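Local coordinates for putative (Helicobacter pylori, PDB 4O8S), which belongs to the nucleotidyltransferase superfamily and probably transfers nucleotide groups, like the AbiEii-type toxins to which it is related, at residues 180-183 against 184-188. Numbering follows the deposited sequence.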
ATOM      1  N   ASP A 180       0.989  19.631 -14.211  1.00 63.04           N
ATOM      2  CA  ASP A 180       1.193  20.865 -13.451  1.00 62.70           C
ATOM      3  C   ASP A 180       0.290  20.922 -12.224  1.00 59.58           C
ATOM      4  O   ASP A 180       0.706  21.375 -11.157  1.00 61.98           O
ATOM      5  CB  ASP A 180       0.954  22.095 -14.336  1.00 69.60           C
ATOM      6  CG  ASP A 180       2.174  22.466 -15.166  1.00 77.96           C
ATOM      7  OD1 ASP A 180       3.035  21.583 -15.399  1.00 75.26           O
ATOM      8  OD2 ASP A 180       2.267  23.644 -15.587  1.00 85.88           O
ATOM      9  N   LYS A 181      -0.947  20.465 -12.384  1.00 57.08           N
ATOM     10  CA  LYS A 181      -1.903  20.409 -11.280  1.00 58.45           C
ATOM     11  C   LYS A 181      -1.407  19.464 -10.183  1.00 54.83           C
ATOM     12  O   LYS A 181      -1.526  19.756  -8.985  1.00 56.30           O
ATOM     13  CB  LYS A 181      -3.274  19.949 -11.792  1.00 59.15           C
ATOM     14  CG  LYS A 181      -4.372  19.890 -10.735  1.00 59.39           C
ATOM     15  CD  LYS A 181      -5.613  19.174 -11.281  1.00 62.80           C
ATOM     16  CE  LYS A 181      -6.682  19.003 -10.209  1.00 67.59           C
ATOM     17  NZ  LYS A 181      -6.115  18.421  -8.959  1.00 67.66           N
ATOM     18  N   LEU A 182      -0.843  18.333 -10.599  1.00 48.43           N
ATOM     19  CA  LEU A 182      -0.294  17.366  -9.650  1.00 46.92           C
ATOM     20  C   LEU A 182       0.834  18.000  -8.838  1.00 44.43           C
ATOM     21  O   LEU A 182       0.914  17.823  -7.623  1.00 42.17           O
ATOM     22  CB  LEU A 182       0.235  16.135 -10.386  1.00 44.46           C
ATOM     23  CG  LEU A 182      -0.766  15.200 -11.065  1.00 45.87           C
ATOM     24  CD1 LEU A 182      -0.018  14.114 -11.826  1.00 44.64           C
ATOM     25  CD2 LEU A 182      -1.728  14.591 -10.047  1.00 42.00           C
ATOM     26  N   VAL A 183       1.709  18.743  -9.512  1.00 44.14           N
ATOM     27  CA  VAL A 183       2.800  19.404  -8.811  1.00 45.39           C
ATOM     28  C   VAL A 183       2.227  20.397  -7.802  1.00 44.79           C
ATOM     29  O   VAL A 183       2.589  20.371  -6.615  1.00 41.80           O
ATOM     30  CB  VAL A 183       3.762  20.093  -9.798  1.00 49.02           C
ATOM     31  CG1 VAL A 183       4.875  20.793  -9.053  1.00 49.46           C
ATOM     32  CG2 VAL A 183       4.344  19.060 -10.735  1.00 45.28           C
ATOM     33  N   SER A 184       1.299  21.231  -8.266  1.00 54.92           N
ATOM     34  CA  SER A 184       0.617  22.185  -7.394  1.00 54.75           C
ATOM     35  C   SER A 184      -0.050  21.489  -6.212  1.00 52.86           C
ATOM     36  O   SER A 184       0.096  21.915  -5.060  1.00 52.81           O
ATOM     37  CB  SER A 184      -0.417  22.992  -8.188  1.00 57.99           C
ATOM     38  OG  SER A 184      -1.443  23.464  -7.329  1.00 63.61           O
ATOM     39  N   ASP A 185      -0.766  20.402  -6.486  1.00 56.14           N
ATOM     40  CA  ASP A 185      -1.449  19.680  -5.413  1.00 53.79           C
ATOM     41  C   ASP A 185      -0.514  19.042  -4.377  1.00 50.84           C
ATOM     42  O   ASP A 185      -0.844  18.988  -3.192  1.00 49.95           O
ATOM     43  CB  ASP A 185      -2.383  18.619  -5.987  1.00 53.49           C
ATOM     44  CG  ASP A 185      -3.561  19.220  -6.718  1.00 62.13           C
ATOM     45  OD1 ASP A 185      -3.747  20.454  -6.627  1.00 63.53           O
ATOM     46  OD2 ASP A 185      -4.302  18.456  -7.379  1.00 67.51           O
ATOM     47  N   TYR A 186       0.657  18.576  -4.808  1.00 40.61           N
ATOM     48  CA  TYR A 186       1.472  17.728  -3.926  1.00 40.32           C
ATOM     49  C   TYR A 186       2.762  18.327  -3.405  1.00 38.43           C
ATOM     50  O   TYR A 186       3.371  17.761  -2.496  1.00 38.75           O
ATOM     51  CB  TYR A 186       1.801  16.403  -4.627  1.00 38.13           C
ATOM     52  CG  TYR A 186       0.616  15.488  -4.805  1.00 37.47           C
ATOM     53  CD1 TYR A 186      -0.037  14.940  -3.703  1.00 35.91           C
ATOM     54  CD2 TYR A 186       0.171  15.139  -6.072  1.00 35.12           C
ATOM     55  CE1 TYR A 186      -1.120  14.077  -3.865  1.00 35.54           C
ATOM     56  CE2 TYR A 186      -0.914  14.278  -6.241  1.00 37.95           C
ATOM     57  CZ  TYR A 186      -1.549  13.756  -5.131  1.00 34.58           C
ATOM     58  OH  TYR A 186      -2.623  12.904  -5.292  1.00 36.57           O
ATOM     59  N   LEU A 187       3.198  19.451  -3.974  1.00 46.09           N
ATOM     60  CA  LEU A 187       4.527  19.980  -3.642  1.00 45.57           C
ATOM     61  C   LEU A 187       4.768  20.211  -2.152  1.00 44.78           C
ATOM     62  O   LEU A 187       5.839  19.864  -1.629  1.00 46.33           O
ATOM     63  CB  LEU A 187       4.860  21.243  -4.449  1.00 48.18           C
ATOM     64  CG  LEU A 187       6.341  21.628  -4.316  1.00 47.75           C
ATOM     65  CD1 LEU A 187       7.218  20.444  -4.641  1.00 52.15           C
ATOM     66  CD2 LEU A 187       6.709  22.801  -5.209  1.00 50.19           C
ATOM     67  N   VAL A 188       3.775  20.773  -1.465  1.00 45.22           N
ATOM     68  CA  VAL A 188       3.911  21.006  -0.024  1.00 45.77           C
ATOM     69  C   VAL A 188       4.043  19.684   0.732  1.00 42.51           C
ATOM     70  O   VAL A 188       4.938  19.521   1.574  1.00 43.48           O
ATOM     71  CB  VAL A 188       2.720  21.813   0.554  1.00 43.49           C
ATOM     72  CG1 VAL A 188       2.732  21.771   2.094  1.00 43.00           C
ATOM     73  CG2 VAL A 188       2.752  23.256   0.039  1.00 44.45           C
TER
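An i to i+4 salt bridge on helix 179-192 joins Lys181 to Asp185, both on the first turns of that helix. The Lys181 chain runs extended through three torsions, with CG anti to the backbone N (chi1 -178°), and bends only at its last one, chi4, which brings NZ back to the carboxylate, although the side chain sets out away from it. NZ lies 2.4 Å from Asp185 OD2, a salt bridge whose very short length is doubtful. The methylenes arch round the same oxygen, CG and CE of Lys181 each 3.7 Å from Asp185 OD2.

The backbone between them carries the i to i+4 bonds of an alpha helix: Ser184 N reaches Asp180 O at 3.0 Å, nearly straight, and Asp185 N reaches Lys181 O at 2.7 Å. At the next residue, Tyr186 N bonds to Leu182 O at 2.9 Å but is bent to 134°, and it makes a second, weak bond to Val183 O; this forking accompanies a Tyr186 phi of -111°, a local departure from helical geometry.

On the buried face Leu182 and Tyr186 lie side by side and point the same way, Leu182 CD2 meeting Tyr186 CE2 at 3.9 Å. Both touch Phe175 of helix 166-176, and the tyrosine also reaches Ala147 and Leu150 of helix 147-159 and, together with Leu187, Leu202 of helix 202-231; Val183 packs on Glu203 and Ala206 of the same helix.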